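Local coordinates for protein glutathione S-transferase omega-like 2 (Saccharomyces cerevisiae, PDB 5LKB) that reduces dehydroascorbate and the disulfide HED with glutathione as a one-cysteine thiol transferase and reacts with glutathionyl-(hydro)quinones, at residues Lys77-Leu82 with Phe156-Leu161; Asp143-Ser148 with Val170-Ser175; Tyr38-Ser43 with His50-Thr55. One frame throughout, in Å; residues are numbered along the deposited sequence.

Interaction 1 of 3, residues Lys77-Leu82 with Phe156-Leu161; sequences KGWRFL and FTVPVL
One face of the Trp79 indole is covered by the two methyls of Val158, while the ring's edge meets Phe156 O and a bridging water close to its plane; the ring also stacks with His345. The 156-161 segment carries the cis-proline loop of a thioredoxin-like glutathione transferase domain, with the cis peptide between Val158 and Pro159. Trp79 and Val158 both bind glutathione, and the Val158 side chain lies about 4 Å from that of the nucleophile Cys46.

Both valine methyls lie on the same face. CG1 sits over the five-membered ring, 4.0 Å from the centroid and 19° off the normal, a CH-pi contact. CG2 is shifted toward the rim, coming within 3.6 Å of Trp79 NE1 and also touching CE2 and CZ2. With CG1 anti to its own carbonyl carbon (chi1 -66°), Val158 presents both methyls to the ring. At the pyrrole edge, Phe156 O approaches Trp79 CD1 at 3.3 Å.

Polar links between the segments run through water. One water accepts from Trp79 NE1 at 2.9 Å and from Val158 N, tying the indole to the backbone just before the cis bond. In related transferases this amide typically binds the cysteinyl backbone of glutathione, so the water may hold a place used by ligand. A glycerol, probably from the crystallisation liquor, is bound to Val158 O.

One residue before Trp79, the chain passes through Gly78 with a positive phi, where a CB would jam against the preceding carbonyl O and crowd Phe156 CD2. The Phe156 ring meets Tyr146 edge-to-face. Beside it, a second water accepts from Trp79 N at 3.0 Å and donates to Phe156 O at 2.7 Å.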
loop_
_atom_site.group_PDB
_atom_site.type_symbol
_atom_site.label_atom_id
_atom_site.label_comp_id
_atom_site.label_asym_id
_atom_site.label_seq_id
_atom_site.Cartn_x
_atom_site.Cartn_y
_atom_site.Cartn_z
ATOM N N LYS A 77 20.771 -16.449 8.420
ATOM C CA LYS A 77 21.461 -17.667 7.956
ATOM C C LYS A 77 20.859 -18.303 6.687
ATOM O O LYS A 77 21.251 -19.413 6.304
ATOM C CB LYS A 77 21.556 -18.665 9.107
ATOM C CG LYS A 77 22.467 -18.193 10.236
ATOM C CD LYS A 77 22.593 -19.229 11.330
ATOM C CE LYS A 77 23.432 -18.731 12.501
ATOM N NZ LYS A 77 22.904 -17.453 13.091
ATOM N N GLY A 78 19.889 -17.646 6.029
ATOM C CA GLY A 78 19.418 -18.083 4.732
ATOM C C GLY A 78 18.227 -19.021 4.779
ATOM O O GLY A 78 17.771 -19.461 5.826
ATOM N N TRP A 79 17.774 -19.426 3.595
ATOM C CA TRP A 79 16.591 -20.281 3.536
ATOM C C TRP A 79 16.837 -21.560 4.315
ATOM O O TRP A 79 17.959 -22.105 4.323
ATOM C CB TRP A 79 16.252 -20.642 2.102
ATOM C CG TRP A 79 15.966 -19.524 1.135
ATOM C CD1 TRP A 79 16.786 -19.023 0.177
ATOM C CD2 TRP A 79 14.743 -18.748 1.043
ATOM N NE1 TRP A 79 16.169 -18.051 -0.545
ATOM C CE2 TRP A 79 14.894 -17.886 -0.052
ATOM C CE3 TRP A 79 13.522 -18.770 1.731
ATOM C CZ2 TRP A 79 13.905 -17.009 -0.457
ATOM C CZ3 TRP A 79 12.498 -17.927 1.297
ATOM C CH2 TRP A 79 12.695 -17.048 0.223
ATOM N N ARG A 80 15.768 -22.093 4.894
ATOM C CA ARG A 80 15.823 -23.200 5.830
ATOM C C ARG A 80 14.702 -24.193 5.580
ATOM O O ARG A 80 13.678 -23.910 4.938
ATOM C CB ARG A 80 15.887 -22.735 7.295
ATOM C CG ARG A 80 14.594 -22.203 7.848
ATOM C CD ARG A 80 14.790 -21.659 9.254
ATOM N NE ARG A 80 13.457 -21.342 9.834
ATOM C CZ ARG A 80 12.947 -20.120 10.019
ATOM N NH1 ARG A 80 11.721 -20.023 10.527
ATOM N NH2 ARG A 80 13.627 -19.005 9.747
ATOM N N PHE A 81 14.920 -25.419 6.065
ATOM C CA PHE A 81 13.952 -26.490 6.011
ATOM C C PHE A 81 13.447 -26.840 7.415
ATOM O O PHE A 81 14.092 -26.516 8.423
ATOM C CB PHE A 81 14.629 -27.748 5.437
ATOM C CG PHE A 81 15.151 -27.578 4.048
ATOM C CD1 PHE A 81 14.305 -27.804 2.987
ATOM C CD2 PHE A 81 16.482 -27.242 3.804
ATOM C CE1 PHE A 81 14.779 -27.681 1.680
ATOM C CE2 PHE A 81 16.957 -27.094 2.499
ATOM C CZ PHE A 81 16.111 -27.342 1.432
ATOM N N LEU A 82 12.298 -27.525 7.464
ATOM C CA LEU A 82 11.800 -28.110 8.706
ATOM C C LEU A 82 12.277 -29.551 8.828
ATOM O O LEU A 82 12.421 -30.248 7.834
ATOM C CB LEU A 82 10.274 -28.125 8.732
ATOM C CG LEU A 82 9.613 -26.803 9.141
ATOM C CD1 LEU A 82 8.057 -26.979 9.156
ATOM C CD2 LEU A 82 10.091 -26.295 10.475
ATOM N N PHE A 156 22.806 -17.648 -0.737
ATOM C CA PHE A 156 22.336 -19.009 -0.898
ATOM C C PHE A 156 20.903 -18.979 -1.454
ATOM O O PHE A 156 19.914 -19.161 -0.731
ATOM C CB PHE A 156 22.371 -19.734 0.442
ATOM C CG PHE A 156 23.654 -19.606 1.162
ATOM C CD1 PHE A 156 24.788 -20.207 0.659
ATOM C CD2 PHE A 156 23.743 -18.925 2.351
ATOM C CE1 PHE A 156 25.990 -20.082 1.322
ATOM C CE2 PHE A 156 24.949 -18.819 3.024
ATOM C CZ PHE A 156 26.073 -19.425 2.501
ATOM N N THR A 157 20.792 -18.715 -2.745
ATOM C CA THR A 157 19.506 -18.371 -3.351
ATOM C C THR A 157 18.722 -19.609 -3.754
ATOM O O THR A 157 19.272 -20.707 -3.922
ATOM C CB THR A 157 19.710 -17.503 -4.594
ATOM O OG1 THR A 157 20.659 -18.139 -5.482
ATOM C CG2 THR A 157 20.240 -16.128 -4.232
ATOM N N VAL A 158 17.382 -19.429 -3.856
ATOM C CA VAL A 158 16.499 -20.381 -4.559
ATOM C C VAL A 158 16.179 -19.818 -5.933
ATOM O O VAL A 158 16.233 -18.618 -6.128
ATOM C CB VAL A 158 15.200 -20.715 -3.773
ATOM C CG1 VAL A 158 15.547 -21.458 -2.511
ATOM C CG2 VAL A 158 14.431 -19.418 -3.425
ATOM N N PRO A 159 15.828 -20.657 -6.896
ATOM C CA PRO A 159 15.722 -22.119 -6.919
ATOM C C PRO A 159 17.095 -22.798 -7.073
ATOM O O PRO A 159 18.045 -22.190 -7.604
ATOM C CB PRO A 159 14.910 -22.366 -8.186
ATOM C CG PRO A 159 15.309 -21.329 -9.060
ATOM C CD PRO A 159 15.499 -20.120 -8.222
ATOM N N VAL A 160 17.151 -24.067 -6.685
ATOM C CA VAL A 160 18.333 -24.895 -6.892
ATOM C C VAL A 160 17.914 -26.153 -7.631
ATOM O O VAL A 160 17.024 -26.879 -7.175
ATOM C CB VAL A 160 18.996 -25.230 -5.557
ATOM C CG1 VAL A 160 20.093 -26.287 -5.762
ATOM C CG2 VAL A 160 19.601 -23.980 -4.906
ATOM N N LEU A 161 18.572 -26.420 -8.769
ATOM C CA LEU A 161 18.420 -27.685 -9.499
ATOM C C LEU A 161 19.641 -28.564 -9.165
ATOM O O LEU A 161 20.784 -28.173 -9.423
ATOM C CB LEU A 161 18.283 -27.439 -10.992
ATOM C CG LEU A 161 18.187 -28.692 -11.856
ATOM C CD1 LEU A 161 16.892 -29.453 -11.550
ATOM C CD2 LEU A 161 18.273 -28.320 -13.314
HETATM O O HOH W 1 16.773 -16.450 -2.913
HETATM O O HOH W 2 19.446 -17.914 1.612
#

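Interaction 2 of 3, residues Asp143-Ser148 with Val170-Ser175; sequences DLYYKS and VNNESS
Tyr145, on helix 141-148, and Asn172, in the turn after strand 168-171, have CA atoms 10.1 Å apart, so their side chains must span the distance. The Tyr145 ring carries its OH across to the amide, and Asn172 turns CG in between its own backbone N and carbonyl carbon (chi1 76°) to bring ND2 to it; ND2 donates to the hydroxyl at 2.9 Å, almost straight at 172°. The hydroxyl lies in the amide plane, and the nitrogen meets the tyrosine at its ring edge. The two side chains cross at about a right angle, their flat groups 58° apart. The same hydroxyl is also hydrogen-bonded to Thr157 O, while Asn172 OD1 takes the backbone N of Phe20; this buried pair thus has its polar ends engaged.

Asn171 OD1 accepts from Glu173 N at 2.8 Å in an Asx turn that starts at the second residue of a classic beta bulge, where Val170 and Asn171 both face Leu161. Glu173 then caps helix 174-182: its OE2 receives Ser175 N at 3.1 Å and Ser175 OG from opposite faces of the carboxylate plane. Glu173 and Ser174 bind glutathione, the familiar acidic-serine gamma-glutamyl site of thioredoxin-fold glutathione transferases.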
loop_
_atom_site.group_PDB
_atom_site.type_symbol
_atom_site.label_atom_id
_atom_site.label_comp_id
_atom_site.label_asym_id
_atom_site.label_seq_id
_atom_site.Cartn_x
_atom_site.Cartn_y
_atom_site.Cartn_z
ATOM N N ASP A 143 23.670 -25.620 3.209
ATOM C CA ASP A 143 24.292 -26.954 3.270
ATOM C C ASP A 143 24.462 -27.561 1.884
ATOM O O ASP A 143 25.459 -28.243 1.624
ATOM C CB ASP A 143 23.516 -27.908 4.177
ATOM C CG ASP A 143 23.458 -27.439 5.650
ATOM O OD1 ASP A 143 24.426 -26.838 6.160
ATOM O OD2 ASP A 143 22.420 -27.713 6.310
ATOM N N LEU A 144 23.474 -27.399 0.998
ATOM C CA LEU A 144 23.591 -27.849 -0.389
ATOM C C LEU A 144 24.691 -27.088 -1.125
ATOM O O LEU A 144 25.474 -27.682 -1.886
ATOM C CB LEU A 144 22.255 -27.662 -1.121
ATOM C CG LEU A 144 21.123 -28.481 -0.554
ATOM C CD1 LEU A 144 19.710 -28.042 -1.087
ATOM C CD2 LEU A 144 21.350 -29.976 -0.837
ATOM N N TYR A 145 24.780 -25.779 -0.891
ATOM C CA TYR A 145 25.766 -24.929 -1.546
ATOM C C TYR A 145 27.184 -25.333 -1.133
ATOM O O TYR A 145 28.060 -25.508 -1.986
ATOM C CB TYR A 145 25.489 -23.436 -1.230
ATOM C CG TYR A 145 24.456 -22.804 -2.142
ATOM C CD1 TYR A 145 23.092 -22.896 -1.884
ATOM C CD2 TYR A 145 24.846 -22.095 -3.240
ATOM C CE1 TYR A 145 22.175 -22.345 -2.747
ATOM C CE2 TYR A 145 23.935 -21.529 -4.106
ATOM C CZ TYR A 145 22.578 -21.648 -3.845
ATOM O OH TYR A 145 21.721 -21.076 -4.783
ATOM N N TYR A 146 27.411 -25.513 0.168
ATOM C CA TYR A 146 28.751 -25.887 0.637
ATOM C C TYR A 146 29.111 -27.314 0.213
ATOM O O TYR A 146 30.284 -27.608 -0.073
ATOM C CB TYR A 146 28.833 -25.718 2.159
ATOM C CG TYR A 146 28.847 -24.283 2.651
ATOM C CD1 TYR A 146 29.630 -23.308 2.020
ATOM C CD2 TYR A 146 28.096 -23.891 3.755
ATOM C CE1 TYR A 146 29.661 -21.977 2.485
ATOM C CE2 TYR A 146 28.127 -22.544 4.219
ATOM C CZ TYR A 146 28.889 -21.616 3.569
ATOM O OH TYR A 146 28.948 -20.315 4.017
ATOM N N LYS A 147 28.134 -28.225 0.189
ATOM C CA LYS A 147 28.379 -29.557 -0.365
ATOM C C LYS A 147 28.885 -29.469 -1.798
ATOM O O LYS A 147 29.897 -30.086 -2.155
ATOM C CB LYS A 147 27.112 -30.404 -0.282
ATOM C CG LYS A 147 27.272 -31.838 -0.797
ATOM C CD LYS A 147 28.372 -32.588 -0.031
ATOM C CE LYS A 147 28.528 -33.985 -0.581
ATOM N NZ LYS A 147 29.579 -34.758 0.145
ATOM N N SER A 148 28.201 -28.711 -2.641
ATOM C CA SER A 148 28.601 -28.567 -4.030
ATOM C C SER A 148 29.969 -27.902 -4.139
ATOM O O SER A 148 30.834 -28.371 -4.907
ATOM C CB SER A 148 27.541 -27.762 -4.776
ATOM O OG SER A 148 27.545 -27.956 -6.186
ATOM N N VAL A 170 23.486 -28.238 -10.218
ATOM C CA VAL A 170 23.594 -28.159 -11.673
ATOM C C VAL A 170 23.462 -26.720 -12.110
ATOM O O VAL A 170 24.292 -26.170 -12.840
ATOM C CB VAL A 170 22.547 -29.062 -12.368
ATOM C CG1 VAL A 170 22.569 -28.871 -13.911
ATOM C CG2 VAL A 170 22.744 -30.553 -11.954
ATOM N N ASN A 171 22.405 -26.059 -11.629
ATOM C CA ASN A 171 22.065 -24.740 -12.132
ATOM C C ASN A 171 21.220 -24.082 -11.049
ATOM O O ASN A 171 20.298 -24.723 -10.524
ATOM C CB ASN A 171 21.319 -24.819 -13.433
ATOM C CG ASN A 171 21.269 -23.531 -14.173
ATOM O OD1 ASN A 171 20.616 -22.578 -13.699
ATOM N ND2 ASN A 171 21.875 -23.449 -15.352
ATOM N N ASN A 172 21.547 -22.818 -10.705
ATOM C CA ASN A 172 20.741 -22.010 -9.785
ATOM C C ASN A 172 20.311 -20.703 -10.429
ATOM O O ASN A 172 19.978 -19.734 -9.716
ATOM C CB ASN A 172 21.419 -21.847 -8.433
ATOM C CG ASN A 172 22.552 -20.868 -8.463
ATOM O OD1 ASN A 172 23.127 -20.609 -9.561
ATOM N ND2 ASN A 172 22.906 -20.303 -7.271
ATOM N N GLU A 173 20.167 -20.678 -11.734
ATOM C CA GLU A 173 19.661 -19.527 -12.481
ATOM C C GLU A 173 18.288 -19.884 -13.023
ATOM O O GLU A 173 18.148 -20.679 -13.937
ATOM C CB GLU A 173 20.673 -19.124 -13.563
ATOM C CG GLU A 173 20.200 -18.113 -14.549
ATOM C CD GLU A 173 19.586 -16.889 -13.839
ATOM O OE1 GLU A 173 20.248 -16.324 -12.930
ATOM O OE2 GLU A 173 18.453 -16.488 -14.198
ATOM N N SER A 174 17.240 -19.199 -12.526
ATOM C CA SER A 174 15.895 -19.624 -12.901
ATOM C C SER A 174 15.667 -19.525 -14.413
ATOM O O SER A 174 14.875 -20.290 -14.972
ATOM C CB SER A 174 14.821 -18.812 -12.124
ATOM O OG SER A 174 14.786 -17.437 -12.539
ATOM N N SER A 175 16.292 -18.550 -15.091
ATOM C CA SER A 175 16.025 -18.352 -16.505
ATOM C C SER A 175 16.584 -19.526 -17.306
ATOM O O SER A 175 16.076 -19.784 -18.405
ATOM C CB SER A 175 16.653 -17.045 -17.002
ATOM O OG SER A 175 18.079 -17.052 -16.926
#

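Interaction 3 of 3, residues Tyr38-Ser43 with His50-Thr55; sequences YWLYVS and HRTLIT
Leu40 and Leu53, with Thr52 close behind, bury the most surface where strand 38-42 packs on helix 47-58, the first strand and helix of the beta-alpha-beta unit that opens this thioredoxin-like domain. The local axes approach to 9.2 Å at 137° between their directions, so the helix returns slanted across the sheet.

Leu40 holds CG anti to its backbone N (chi1 -178°), which carries the branched end out to the helix. There CD2 presses on Thr52 OG1 at 3.4 Å and reaches Leu53 CD2 more loosely at 4.3 Å. Although it lies against methyls, the threonine hydroxyl has a hydrogen-bond partner, Ala49 O, one turn earlier in the helix. Were Leu40 an alanine, both methyl branches would be gone, and Thr52 and the near side of Leu53 would probably face a gap in the strand-helix packing.

Cys67 of strand 66-69 touches both Val42 and Leu53, and Ile177 of helix 174-182 touches Thr52, flanking the contact. Leu53 itself starts off at an angle to the strand, but its tip swings in, setting CD2 against both Val42 methyls, 3.9 Å from CG1 and 4.0 Å from CG2.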
loop_
_atom_site.group_PDB
_atom_site.type_symbol
_atom_site.label_atom_id
_atom_site.label_comp_id
_atom_site.label_asym_id
_atom_site.label_seq_id
_atom_site.Cartn_x
_atom_site.Cartn_y
_atom_site.Cartn_z
ATOM N N TYR A 38 17.502 -35.900 -10.393
ATOM C CA TYR A 38 17.552 -34.464 -10.107
ATOM C C TYR A 38 16.413 -34.038 -9.191
ATOM O O TYR A 38 15.342 -34.648 -9.160
ATOM C CB TYR A 38 17.546 -33.684 -11.425
ATOM C CG TYR A 38 18.710 -34.083 -12.345
ATOM C CD1 TYR A 38 19.977 -33.562 -12.177
ATOM C CD2 TYR A 38 18.499 -34.966 -13.361
ATOM C CE1 TYR A 38 21.044 -33.953 -12.984
ATOM C CE2 TYR A 38 19.549 -35.381 -14.160
ATOM C CZ TYR A 38 20.807 -34.835 -13.989
ATOM O OH TYR A 38 21.924 -35.199 -14.784
ATOM N N TRP A 39 16.654 -32.927 -8.495
ATOM C CA TRP A 39 15.740 -32.414 -7.495
ATOM C C TRP A 39 15.678 -30.899 -7.656
ATOM O O TRP A 39 16.632 -30.256 -8.083
ATOM C CB TRP A 39 16.229 -32.709 -6.072
ATOM C CG TRP A 39 15.087 -32.968 -5.120
ATOM C CD1 TRP A 39 14.594 -32.136 -4.177
ATOM C CD2 TRP A 39 14.326 -34.160 -5.051
ATOM N NE1 TRP A 39 13.541 -32.741 -3.517
ATOM C CE2 TRP A 39 13.380 -34.002 -4.041
ATOM C CE3 TRP A 39 14.369 -35.360 -5.739
ATOM C CZ2 TRP A 39 12.493 -35.013 -3.703
ATOM C CZ3 TRP A 39 13.502 -36.325 -5.429
ATOM C CH2 TRP A 39 12.552 -36.158 -4.413
ATOM N N LEU A 40 14.523 -30.349 -7.350
ATOM C CA LEU A 40 14.265 -28.926 -7.481
ATOM C C LEU A 40 13.909 -28.419 -6.093
ATOM O O LEU A 40 12.838 -28.758 -5.561
ATOM C CB LEU A 40 13.143 -28.693 -8.508
ATOM C CG LEU A 40 12.832 -27.214 -8.759
ATOM C CD1 LEU A 40 14.108 -26.549 -9.422
ATOM C CD2 LEU A 40 11.648 -27.082 -9.652
ATOM N N TYR A 41 14.780 -27.579 -5.502
ATOM C CA TYR A 41 14.545 -26.968 -4.195
ATOM C C TYR A 41 14.100 -25.523 -4.419
ATOM O O TYR A 41 14.767 -24.774 -5.125
ATOM C CB TYR A 41 15.826 -26.941 -3.355
ATOM C CG TYR A 41 16.348 -28.328 -2.941
ATOM C CD1 TYR A 41 15.838 -28.957 -1.805
ATOM C CD2 TYR A 41 17.316 -28.996 -3.682
ATOM C CE1 TYR A 41 16.283 -30.211 -1.420
ATOM C CE2 TYR A 41 17.766 -30.232 -3.289
ATOM C CZ TYR A 41 17.288 -30.813 -2.144
ATOM O OH TYR A 41 17.755 -32.069 -1.777
ATOM N N VAL A 42 12.958 -25.145 -3.822
ATOM C CA VAL A 42 12.338 -23.856 -4.089
ATOM C C VAL A 42 11.859 -23.243 -2.793
ATOM O O VAL A 42 11.770 -23.899 -1.754
ATOM C CB VAL A 42 11.118 -23.975 -5.023
ATOM C CG1 VAL A 42 11.483 -24.656 -6.327
ATOM C CG2 VAL A 42 10.019 -24.775 -4.368
ATOM N N SER A 43 11.548 -21.944 -2.877
ATOM C CA SER A 43 10.556 -21.315 -2.004
ATOM C C SER A 43 9.329 -20.998 -2.825
ATOM O O SER A 43 9.436 -20.521 -3.938
ATOM C CB SER A 43 11.062 -20.026 -1.365
ATOM O OG SER A 43 10.010 -19.326 -0.689
ATOM N N HIS A 50 9.368 -19.707 -8.547
ATOM C CA HIS A 50 8.041 -19.991 -9.036
ATOM C C HIS A 50 8.081 -20.313 -10.534
ATOM O O HIS A 50 7.329 -21.121 -11.004
ATOM C CB HIS A 50 7.097 -18.823 -8.670
ATOM C CG HIS A 50 5.635 -19.106 -8.839
ATOM N ND1 HIS A 50 4.661 -18.151 -8.533
ATOM C CD2 HIS A 50 4.977 -20.231 -9.191
ATOM C CE1 HIS A 50 3.476 -18.694 -8.722
ATOM N NE2 HIS A 50 3.638 -19.958 -9.111
ATOM N N ARG A 51 8.949 -19.652 -11.303
ATOM C CA ARG A 51 9.055 -19.932 -12.728
ATOM C C ARG A 51 9.293 -21.393 -12.946
ATOM O O ARG A 51 8.710 -21.967 -13.853
ATOM C CB ARG A 51 10.236 -19.185 -13.342
ATOM C CG ARG A 51 10.233 -17.633 -13.250
ATOM C CD ARG A 51 11.616 -17.168 -13.622
ATOM N NE ARG A 51 11.640 -15.767 -14.019
ATOM C CZ ARG A 51 12.694 -15.177 -14.549
ATOM N NH1 ARG A 51 13.799 -15.905 -14.772
ATOM N NH2 ARG A 51 12.629 -13.906 -14.884
ATOM N N THR A 52 10.136 -21.977 -12.113
ATOM C CA THR A 52 10.529 -23.367 -12.320
ATOM C C THR A 52 9.419 -24.328 -11.934
ATOM O O THR A 52 9.308 -25.398 -12.543
ATOM C CB THR A 52 11.842 -23.682 -11.594
ATOM O OG1 THR A 52 11.710 -23.760 -10.187
ATOM C CG2 THR A 52 12.917 -22.679 -11.901
ATOM N N LEU A 53 8.606 -24.000 -10.912
ATOM C CA LEU A 53 7.483 -24.847 -10.546
ATOM C C LEU A 53 6.444 -24.871 -11.655
ATOM O O LEU A 53 5.927 -25.942 -11.999
ATOM C CB LEU A 53 6.845 -24.362 -9.274
ATOM C CG LEU A 53 7.631 -24.491 -8.014
ATOM C CD1 LEU A 53 6.809 -23.911 -6.830
ATOM C CD2 LEU A 53 8.022 -25.923 -7.682
ATOM N N ILE A 54 6.126 -23.717 -12.233
ATOM C CA ILE A 54 5.148 -23.642 -13.302
ATOM C C ILE A 54 5.630 -24.490 -14.490
ATOM O O ILE A 54 4.877 -25.272 -15.086
ATOM C CB ILE A 54 4.881 -22.186 -13.731
ATOM C CG1 ILE A 54 4.206 -21.432 -12.563
ATOM C CG2 ILE A 54 3.999 -22.130 -14.954
ATOM C CD1 ILE A 54 4.363 -19.946 -12.644
ATOM N N THR A 55 6.894 -24.318 -14.847
ATOM C CA THR A 55 7.447 -25.001 -16.009
ATOM C C THR A 55 7.531 -26.501 -15.763
ATOM O O THR A 55 7.184 -27.293 -16.652
ATOM C CB THR A 55 8.814 -24.401 -16.335
ATOM O OG1 THR A 55 8.709 -22.986 -16.600
ATOM C CG2 THR A 55 9.377 -25.007 -17.625
#

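Overall arrangement
All three contacts share the four-stranded mixed sheet of the thioredoxin-like domain. Interaction 3 comes first along the chain and closes before the others open; interactions 1 and 2 then alternate, with 77-82, 143-148, 156-161 and 170-175 in turn. The centres of interactions 1 and 2 are about 9 Å apart, and each is about 12 Å from interaction 3. Strand 160-163, one of the two inner strands, joins them: Val160 O pairs with Tyr41 N on one side and Leu161 O with Val170 N on the other. Around this sheet, interactions 1 and 2 contribute separate parts of the glutathione site, while interaction 3 packs the helix whose Arg51 bonds weakly to Ser174.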